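Local coordinates for Glyco_hydro_cc domain-containing protein (Blastomyces gilchristii, PDB 6UB0) that is a curdlan-specific exo-beta-1,3-glucanase of glycoside hydrolase family 128, cleaving beta-1,3-glucan with a TIM-barrel catalytic core, at residues Leu15-Gly20 / Gly218-Val223; Leu71-Pro76 / Ala82-Glu87; Arg155-Ala160 / Leu194-Ser199. All coordinates share one frame; numbering follows the deposited sequence.

Contact 1 (Leu15-Gly20 / Gly218-Val223); sequences LTAFEG and GALTSV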
loop_
_atom_site.group_PDB
_atom_site.type_symbol
_atom_site.label_atom_id
_atom_site.label_comp_id
_atom_site.label_asym_id
_atom_site.label_seq_id
_atom_site.Cartn_x
_atom_site.Cartn_y
_atom_site.Cartn_z
ATOM N N LEU A 15 -12.912 -10.576 -4.666
ATOM C CA LEU A 15 -13.289 -9.147 -4.675
ATOM C C LEU A 15 -14.815 -9.014 -4.838
ATOM O O LEU A 15 -15.370 -8.044 -4.354
ATOM C CB LEU A 15 -12.514 -8.419 -5.774
ATOM C CG LEU A 15 -10.993 -8.519 -5.651
ATOM C CD1 LEU A 15 -10.305 -7.990 -6.884
ATOM C CD2 LEU A 15 -10.486 -7.800 -4.432
ATOM N N THR A 16 -15.488 -9.982 -5.465
ATOM C CA THR A 16 -16.975 -9.966 -5.581
ATOM C C THR A 16 -17.629 -9.842 -4.191
ATOM O O THR A 16 -18.613 -9.107 -4.075
ATOM C CB THR A 16 -17.474 -11.145 -6.418
ATOM O OG1 THR A 16 -17.249 -10.726 -7.768
ATOM C CG2 THR A 16 -18.937 -11.455 -6.189
ATOM N N ALA A 17 -17.083 -10.465 -3.151
ATOM C CA ALA A 17 -17.680 -10.440 -1.799
ATOM C C ALA A 17 -17.773 -8.996 -1.301
ATOM O O ALA A 17 -18.585 -8.749 -0.431
ATOM C CB ALA A 17 -16.914 -11.319 -0.851
ATOM N N PHE A 18 -17.013 -8.074 -1.881
ATOM C CA PHE A 18 -16.935 -6.653 -1.454
ATOM C C PHE A 18 -17.703 -5.744 -2.420
ATOM O O PHE A 18 -17.676 -4.526 -2.191
ATOM C CB PHE A 18 -15.465 -6.234 -1.343
ATOM C CG PHE A 18 -14.784 -6.928 -0.199
ATOM C CD1 PHE A 18 -14.930 -6.429 1.088
ATOM C CD2 PHE A 18 -14.039 -8.088 -0.389
ATOM C CE1 PHE A 18 -14.338 -7.067 2.168
ATOM C CE2 PHE A 18 -13.458 -8.735 0.695
ATOM C CZ PHE A 18 -13.608 -8.226 1.975
ATOM N N GLU A 19 -18.399 -6.304 -3.412
ATOM C CA GLU A 19 -19.195 -5.521 -4.404
ATOM C C GLU A 19 -20.110 -4.519 -3.717
ATOM O O GLU A 19 -20.781 -4.909 -2.760
ATOM C CB GLU A 19 -20.110 -6.405 -5.236
ATOM C CG GLU A 19 -19.802 -6.377 -6.706
ATOM C CD GLU A 19 -20.767 -7.262 -7.471
ATOM O OE1 GLU A 19 -20.320 -8.007 -8.346
ATOM O OE2 GLU A 19 -21.966 -7.242 -7.120
ATOM N N GLY A 20 -20.127 -3.277 -4.227
ATOM C CA GLY A 20 -20.962 -2.171 -3.734
ATOM C C GLY A 20 -20.497 -1.570 -2.428
ATOM O O GLY A 20 -21.203 -0.660 -1.951
ATOM N N GLY A 218 -15.552 -18.778 0.363
ATOM C CA GLY A 218 -16.339 -17.936 -0.552
ATOM C C GLY A 218 -17.210 -16.934 0.181
ATOM O O GLY A 218 -17.906 -16.215 -0.507
ATOM N N ALA A 219 -17.174 -16.866 1.516
ATOM C CA ALA A 219 -18.049 -15.973 2.311
ATOM C C ALA A 219 -17.230 -14.923 3.067
ATOM O O ALA A 219 -16.225 -15.299 3.624
ATOM C CB ALA A 219 -18.875 -16.812 3.265
ATOM N N LEU A 220 -17.698 -13.669 3.143
ATOM C CA LEU A 220 -17.131 -12.638 4.062
ATOM C C LEU A 220 -17.153 -13.230 5.465
ATOM O O LEU A 220 -18.172 -13.742 5.848
ATOM C CB LEU A 220 -17.923 -11.329 4.098
ATOM C CG LEU A 220 -17.812 -10.366 2.917
ATOM C CD1 LEU A 220 -18.611 -9.115 3.206
ATOM C CD2 LEU A 220 -16.378 -9.985 2.617
ATOM N N THR A 221 -16.056 -13.096 6.196
ATOM C CA THR A 221 -16.008 -13.240 7.672
ATOM C C THR A 221 -16.652 -12.001 8.302
ATOM O O THR A 221 -17.037 -11.097 7.566
ATOM C CB THR A 221 -14.553 -13.420 8.131
ATOM O OG1 THR A 221 -13.969 -12.113 8.168
ATOM C CG2 THR A 221 -13.770 -14.349 7.226
ATOM N N SER A 222 -16.712 -11.916 9.639
ATOM C CA SER A 222 -17.302 -10.738 10.343
ATOM C C SER A 222 -16.358 -9.537 10.244
ATOM O O SER A 222 -16.825 -8.356 10.301
ATOM C CB SER A 222 -17.632 -11.035 11.773
ATOM O OG SER A 222 -16.560 -10.649 12.611
ATOM N N VAL A 223 -15.066 -9.827 10.109
ATOM C CA VAL A 223 -14.053 -8.764 9.866
ATOM C C VAL A 223 -14.288 -8.160 8.472
ATOM O O VAL A 223 -14.220 -6.928 8.352
ATOM C CB VAL A 223 -12.637 -9.315 10.062
ATOM C CG1 VAL A 223 -11.607 -8.187 10.099
ATOM C CG2 VAL A 223 -12.552 -10.170 11.319
#

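Contact 2 (Leu71-Pro76 / Ala82-Glu87); sequences LAFNEP and ANMSPE. With GLC (alpha-D-glucopyranose), chain B.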
loop_
_atom_site.group_PDB
_atom_site.type_symbol
_atom_site.label_atom_id
_atom_site.label_comp_id
_atom_site.label_asym_id
_atom_site.label_seq_id
_atom_site.Cartn_x
_atom_site.Cartn_y
_atom_site.Cartn_z
ATOM N N LEU A 71 2.960 1.444 -7.916
ATOM C CA LEU A 71 3.648 1.225 -6.596
ATOM C C LEU A 71 5.034 0.594 -6.797
ATOM O O LEU A 71 5.185 -0.335 -7.635
ATOM C CB LEU A 71 2.856 0.291 -5.679
ATOM C CG LEU A 71 1.542 0.823 -5.155
ATOM C CD1 LEU A 71 0.623 -0.322 -4.783
ATOM C CD2 LEU A 71 1.699 1.810 -4.004
ATOM N N ALA A 72 5.963 0.958 -5.917
ATOM C CA ALA A 72 7.334 0.424 -5.951
ATOM C C ALA A 72 7.478 -0.714 -4.936
ATOM O O ALA A 72 6.446 -1.215 -4.459
ATOM C CB ALA A 72 8.308 1.534 -5.690
ATOM N N PHE A 73 8.722 -1.051 -4.574
ATOM C CA PHE A 73 9.113 -2.339 -3.966
ATOM C C PHE A 73 8.351 -2.571 -2.649
ATOM O O PHE A 73 8.021 -1.651 -1.895
ATOM C CB PHE A 73 10.638 -2.358 -3.803
ATOM C CG PHE A 73 11.343 -1.561 -4.891
ATOM C CD1 PHE A 73 11.260 -1.943 -6.227
ATOM C CD2 PHE A 73 12.083 -0.420 -4.577
ATOM C CE1 PHE A 73 11.898 -1.225 -7.236
ATOM C CE2 PHE A 73 12.731 0.302 -5.591
ATOM C CZ PHE A 73 12.617 -0.090 -6.911
ATOM N N ASN A 74 8.077 -3.838 -2.398
ATOM C CA ASN A 74 7.407 -4.314 -1.152
ATOM C C ASN A 74 8.408 -4.571 -0.024
ATOM O O ASN A 74 9.010 -5.645 -0.015
ATOM C CB ASN A 74 6.624 -5.573 -1.416
ATOM C CG ASN A 74 5.619 -5.791 -0.318
ATOM O OD1 ASN A 74 4.755 -4.964 -0.095
ATOM N ND2 ASN A 74 5.799 -6.869 0.416
ATOM N N GLU A 75 8.416 -3.720 0.978
ATOM C CA GLU A 75 9.221 -4.015 2.224
ATOM C C GLU A 75 10.673 -4.305 1.837
ATOM O O GLU A 75 11.251 -5.377 2.120
ATOM C CB GLU A 75 8.587 -5.122 3.075
ATOM C CG GLU A 75 7.343 -4.648 3.816
ATOM C CD GLU A 75 6.772 -5.596 4.836
ATOM O OE1 GLU A 75 7.428 -6.652 5.066
ATOM O OE2 GLU A 75 5.732 -5.194 5.454
ATOM N N PRO A 76 11.355 -3.318 1.201
ATOM C CA PRO A 76 12.786 -3.469 0.931
ATOM C C PRO A 76 13.595 -3.597 2.245
ATOM O O PRO A 76 14.689 -4.173 2.245
ATOM C CB PRO A 76 13.095 -2.191 0.121
ATOM C CG PRO A 76 12.077 -1.178 0.620
ATOM C CD PRO A 76 10.825 -2.011 0.787
ATOM N N ALA A 82 11.395 -7.561 -0.357
ATOM C CA ALA A 82 12.166 -7.050 -1.490
ATOM C C ALA A 82 13.644 -7.212 -1.155
ATOM O O ALA A 82 14.391 -7.476 -2.082
ATOM C CB ALA A 82 11.835 -5.614 -1.816
ATOM N N ASN A 83 14.018 -6.897 0.076
ATOM C CA ASN A 83 15.374 -7.107 0.653
ATOM C C ASN A 83 16.376 -6.271 -0.146
ATOM O O ASN A 83 17.160 -6.856 -0.939
ATOM C CB ASN A 83 15.745 -8.586 0.639
ATOM C CG ASN A 83 17.135 -8.790 1.204
ATOM O OD1 ASN A 83 17.496 -8.118 2.165
ATOM N ND2 ASN A 83 17.918 -9.634 0.560
ATOM N N MET A 84 16.253 -4.948 -0.068
ATOM C CA MET A 84 17.031 -4.015 -0.906
ATOM C C MET A 84 17.589 -2.932 -0.001
ATOM O O MET A 84 16.889 -2.475 0.930
ATOM C CB MET A 84 16.176 -3.327 -1.986
ATOM C CG MET A 84 15.479 -4.289 -2.900
ATOM S SD MET A 84 14.228 -3.485 -3.908
ATOM C CE MET A 84 15.240 -2.143 -4.543
ATOM N N SER A 85 18.852 -2.582 -0.229
ATOM C CA SER A 85 19.488 -1.474 0.507
ATOM C C SER A 85 18.825 -0.192 0.042
ATOM O O SER A 85 18.345 -0.142 -1.074
ATOM C CB SER A 85 20.956 -1.450 0.265
ATOM O OG SER A 85 21.198 -1.031 -1.057
ATOM N N PRO A 86 18.700 0.844 0.890
ATOM C CA PRO A 86 18.159 2.116 0.440
ATOM C C PRO A 86 18.858 2.623 -0.828
ATOM O O PRO A 86 18.201 3.082 -1.754
ATOM C CB PRO A 86 18.459 3.013 1.659
ATOM C CG PRO A 86 18.359 2.109 2.804
ATOM C CD PRO A 86 19.063 0.868 2.308
ATOM N N GLU A 87 20.191 2.499 -0.871
ATOM C CA GLU A 87 21.000 2.922 -2.049
ATOM C C GLU A 87 20.537 2.139 -3.284
ATOM O O GLU A 87 20.391 2.754 -4.350
ATOM C CB GLU A 87 22.518 2.685 -1.925
ATOM C CG GLU A 87 23.168 3.021 -0.595
ATOM C CD GLU A 87 24.507 2.318 -0.461
ATOM O OE1 GLU A 87 24.537 1.269 0.170
ATOM O OE2 GLU A 87 25.489 2.775 -1.067
HETATM C C1 GLC B . 3.947 -8.153 5.142
HETATM C C2 GLC B . 4.360 -8.575 3.724
HETATM C C3 GLC B . 3.752 -9.929 3.354
HETATM C C4 GLC B . 4.058 -10.954 4.480
HETATM C C5 GLC B . 3.710 -10.419 5.843
HETATM C C6 GLC B . 3.997 -11.364 7.027
HETATM O O1 GLC B . 2.526 -8.052 5.322
HETATM O O2 GLC B . 4.013 -7.664 2.653
HETATM O O3 GLC B . 4.264 -10.336 2.085
HETATM O O4 GLC B . 3.236 -12.059 4.300
HETATM O O5 GLC B . 4.434 -9.201 6.020
HETATM O O6 GLC B . 5.133 -12.089 6.658
#

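Contact 3 (Arg155-Ala160 / Leu194-Ser199); sequences RYVSEA and LPWLDS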
loop_
_atom_site.group_PDB
_atom_site.type_symbol
_atom_site.label_atom_id
_atom_site.label_comp_id
_atom_site.label_asym_id
_atom_site.label_seq_id
_atom_site.Cartn_x
_atom_site.Cartn_y
_atom_site.Cartn_z
ATOM N N ARG A 155 0.527 6.915 15.347
ATOM C CA ARG A 155 1.810 7.633 15.553
ATOM C C ARG A 155 2.658 7.367 14.313
ATOM O O ARG A 155 3.155 8.329 13.640
ATOM C CB ARG A 155 2.414 7.088 16.864
ATOM C CG ARG A 155 3.842 7.513 17.193
ATOM C CD ARG A 155 4.934 6.918 16.292
ATOM N NE ARG A 155 5.024 5.445 16.283
ATOM C CZ ARG A 155 5.905 4.722 15.572
ATOM N NH1 ARG A 155 6.769 5.314 14.761
ATOM N NH2 ARG A 155 5.898 3.398 15.652
ATOM N N TYR A 156 2.767 6.070 14.010
ATOM C CA TYR A 156 3.515 5.529 12.858
ATOM C C TYR A 156 3.049 6.258 11.591
ATOM O O TYR A 156 3.856 6.712 10.801
ATOM C CB TYR A 156 3.330 4.010 12.757
ATOM C CG TYR A 156 3.961 3.450 11.513
ATOM C CD1 TYR A 156 5.317 3.212 11.444
ATOM C CD2 TYR A 156 3.203 3.166 10.385
ATOM C CE1 TYR A 156 5.916 2.720 10.295
ATOM C CE2 TYR A 156 3.793 2.693 9.222
ATOM C CZ TYR A 156 5.152 2.465 9.171
ATOM O OH TYR A 156 5.706 1.942 8.048
ATOM N N VAL A 157 1.740 6.319 11.386
ATOM C CA VAL A 157 1.149 6.887 10.131
ATOM C C VAL A 157 1.485 8.381 10.060
ATOM O O VAL A 157 1.914 8.884 8.978
ATOM C CB VAL A 157 -0.366 6.627 10.053
ATOM C CG1 VAL A 157 -0.954 7.275 8.823
ATOM C CG2 VAL A 157 -0.676 5.139 10.067
ATOM N N SER A 158 1.316 9.071 11.175
ATOM C CA SER A 158 1.692 10.497 11.320
ATOM C C SER A 158 3.186 10.650 11.060
ATOM O O SER A 158 3.539 11.516 10.295
ATOM C CB SER A 158 1.291 10.995 12.647
ATOM O OG SER A 158 -0.045 10.576 12.902
ATOM N N GLU A 159 4.011 9.796 11.646
ATOM C CA GLU A 159 5.486 9.865 11.474
ATOM C C GLU A 159 5.818 9.652 9.992
ATOM O O GLU A 159 6.729 10.354 9.480
ATOM C CB GLU A 159 6.159 8.841 12.383
ATOM C CG GLU A 159 7.600 9.181 12.729
ATOM C CD GLU A 159 8.026 8.637 14.082
ATOM O OE1 GLU A 159 7.563 7.522 14.437
ATOM O OE2 GLU A 159 8.797 9.344 14.806
ATOM N N ALA A 160 5.090 8.751 9.314
ATOM C CA ALA A 160 5.285 8.494 7.867
ATOM C C ALA A 160 4.917 9.767 7.109
ATOM O O ALA A 160 5.666 10.170 6.210
ATOM C CB ALA A 160 4.470 7.311 7.424
ATOM N N LEU A 194 -10.597 3.208 10.857
ATOM C CA LEU A 194 -11.187 3.538 9.522
ATOM C C LEU A 194 -11.671 4.996 9.451
ATOM O O LEU A 194 -11.370 5.726 8.497
ATOM C CB LEU A 194 -12.293 2.542 9.157
ATOM C CG LEU A 194 -11.822 1.162 8.689
ATOM C CD1 LEU A 194 -12.962 0.274 8.216
ATOM C CD2 LEU A 194 -10.768 1.288 7.585
ATOM N N PRO A 195 -12.421 5.502 10.449
ATOM C CA PRO A 195 -12.815 6.912 10.437
ATOM C C PRO A 195 -11.582 7.844 10.451
ATOM O O PRO A 195 -11.528 8.787 9.679
ATOM C CB PRO A 195 -13.665 7.073 11.706
ATOM C CG PRO A 195 -14.004 5.666 12.172
ATOM C CD PRO A 195 -12.897 4.777 11.636
ATOM N N TRP A 196 -10.592 7.518 11.272
ATOM C CA TRP A 196 -9.351 8.313 11.470
ATOM C C TRP A 196 -8.582 8.405 10.143
ATOM O O TRP A 196 -8.167 9.540 9.697
ATOM C CB TRP A 196 -8.516 7.653 12.582
ATOM C CG TRP A 196 -7.316 8.458 12.957
ATOM C CD1 TRP A 196 -7.307 9.534 13.790
ATOM C CD2 TRP A 196 -5.972 8.306 12.468
ATOM N NE1 TRP A 196 -6.048 10.069 13.850
ATOM C CE2 TRP A 196 -5.206 9.329 13.065
ATOM C CE3 TRP A 196 -5.340 7.410 11.599
ATOM C CZ2 TRP A 196 -3.845 9.477 12.822
ATOM C CZ3 TRP A 196 -4.002 7.572 11.344
ATOM C CH2 TRP A 196 -3.263 8.588 11.958
ATOM N N LEU A 197 -8.437 7.250 9.490
ATOM C CA LEU A 197 -7.776 7.178 8.157
ATOM C C LEU A 197 -8.614 8.003 7.183
ATOM O O LEU A 197 -8.024 8.754 6.387
ATOM C CB LEU A 197 -7.602 5.708 7.738
ATOM C CG LEU A 197 -6.606 4.917 8.588
ATOM C CD1 LEU A 197 -6.812 3.413 8.477
ATOM C CD2 LEU A 197 -5.176 5.281 8.198
ATOM N N ASP A 198 -9.943 7.880 7.229
ATOM C CA ASP A 198 -10.836 8.509 6.208
ATOM C C ASP A 198 -10.776 10.063 6.291
ATOM O O ASP A 198 -10.865 10.747 5.239
ATOM C CB ASP A 198 -12.254 7.967 6.389
ATOM C CG ASP A 198 -12.421 6.629 5.698
ATOM O OD1 ASP A 198 -11.569 6.327 4.800
ATOM O OD2 ASP A 198 -13.359 5.890 6.062
ATOM N N SER A 199 -10.586 10.627 7.475
ATOM C CA SER A 199 -10.544 12.105 7.663
ATOM C C SER A 199 -9.095 12.607 7.710
ATOM O O SER A 199 -8.900 13.831 7.463
ATOM C CB SER A 199 -11.318 12.495 8.877
ATOM O OG SER A 199 -10.969 11.620 9.931
#

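Contact 1 (Leu15-Gly20 / Gly218-Val223)
Leu220 reaches from the short strand 219-220 onto Phe18 and Ala17 of the 3-10 turn that follows strand 5-8. The contact is small, 154 Å² over both sides, and almost wholly apolar.

The first interaction is CH-pi. CD2 of Leu220 lies over one face of the Phe18 ring, displaced toward its rim. It stands 3.7 Å from the ring centroid, 25° off the normal. The shift favours the far end of the ring, where Phe18 CZ is only 3.3 Å from Leu220 CD2. The Leu220 side chain has CG anti to its carbonyl carbon (chi1 -75°), which carries both methyls to the turn.

The second interaction is aliphatic. The same CD2 also touches Ala17, with Ala17 CB and Leu220 CD2 3.8 Å apart. The other branch lies against backbone: Leu220 CD1 is 3.7 Å from Ala17 O. That oxygen has a polar partner in Lys228 NZ. Val215, on the strand paired with 219-220, touches Ala17, Phe18 and Leu220 and completes the cluster.

No hydrogen bond joins the two segments. One leucine methyl, shared between an aromatic face and an alanine, ties an early loop to the C-terminal hairpin by dispersion and apolar burial.

Contact 2 (Leu71-Pro76 / Ala82-Glu87)
Met84 lies over Phe73 in a Met-aromatic contact, in the loop that leads from strand 69-71 of the TIM barrel to helix 86-96. This loop also carries Asn74 and Glu75 of the glycan pocket.

The Met84 side chain can be followed outward. CB packs on the proline ring, with Met84 CB 3.9 Å from Pro76 CB. From CG the chain runs on extended to the sulfur, toward Phe73. SD then sits over the inner end of the ring, 3.6 Å from Phe73 CG. The chain bends at chi3 (51°), and this bend lays the methyl over the same face. CE is 3.8 Å from the Phe73 centroid, 19° off the normal, so it makes a CH-pi contact beside the sulfur. The two side chains cross at about a right angle.

Ala82 CB fills the corner between Phe73 CB and Pro76 CA. Two backbone bonds and a weak third close the loop. Ala82 N donates to Asn74 O, and the weak bond goes from the same N to Glu75 O. Met84 N donates to Pro76 O at 2.9 Å, in the carbonyl plane and on a lone pair. Trp122 NE1 is bonded to Met84 O.

The Glu75 side chain leads away from this packing; both Asn74 and Glu75 reach the sugar. Glu75 OE2 is bonded to His142 ND1 and comes within 3.5 Å of GLC C1. Gln81 OE1, from the residues linking the two segments, is bonded to Asn74 ND2 and would hold the amide's rotation. That same ND2 makes an almost straight bond to the sugar: Asn74 ND2 to GLC O2 is 3.0 Å, with 171° at the hydrogen.

Contact 3 (Arg155-Ala160 / Leu194-Ser199)
Two neighbouring helices of the TIM barrel's outer layer, 150-166 and 183-199, meet here through the edge of an indole. They lie on either side of strand 172-180 along the chain, in the alternating beta-alpha order of the fold. The backbones stay well apart, with Val157 CA and Leu197 CA 9.1 Å from each other, and Trp196 spans much of that gap.

The Trp196 side chain leaves its helix with CG anti to the backbone N (chi1 -174°). This sends the six-membered ring across to helix 150-166, edge first. Val157 CB and Ser158 OG both meet that edge in the ring plane. Val157 CG1 lies 4.0 Å from Trp196 CZ3. Ser158 OG lies 3.9 Å from Trp196 CH2. The serine oxygen makes no hydrogen bond to the tryptophan; it is bonded to Lys154 O, within its own helix. Lys154 also forms a cation-pi interaction with the Trp196 ring.

Toward the barrel strands, Val157 and Leu197 both touch Val203 of strand 203-208. Val157 also touches Val174, and Leu197 touches Phe177, so the helices share a floor of barrel strands.

Across the gap itself there is no hydrogen bond and just 130 Å² of buried surface. The two segments therefore meet by van der Waals contact at a ring edge. The cation-pi partner Lys154, from the same helix as Val157, probably adds to the hold on the indole.

How the contacts relate
All three contacts belong to one TIM-barrel catalytic core. Contact 1 joins segments near the two ends of the chain, and contacts 2 and 3 are nested within the loop it closes. Contact 2 closes before contact 3 opens. Contacts 1 and 2 lie on opposite sides of the chain's centre, with centres 31 Å apart. Contact 3 has its centre 24 Å from that of contact 1 and 23 Å from that of contact 2. No two of them touch. Only contact 2 holds residues of the glycan pocket, and its Asn74 side chain is about 4 Å from the bound beta-D-glucopyranose. In contact 1 the Phe18 side chain is about 14 Å from that sugar.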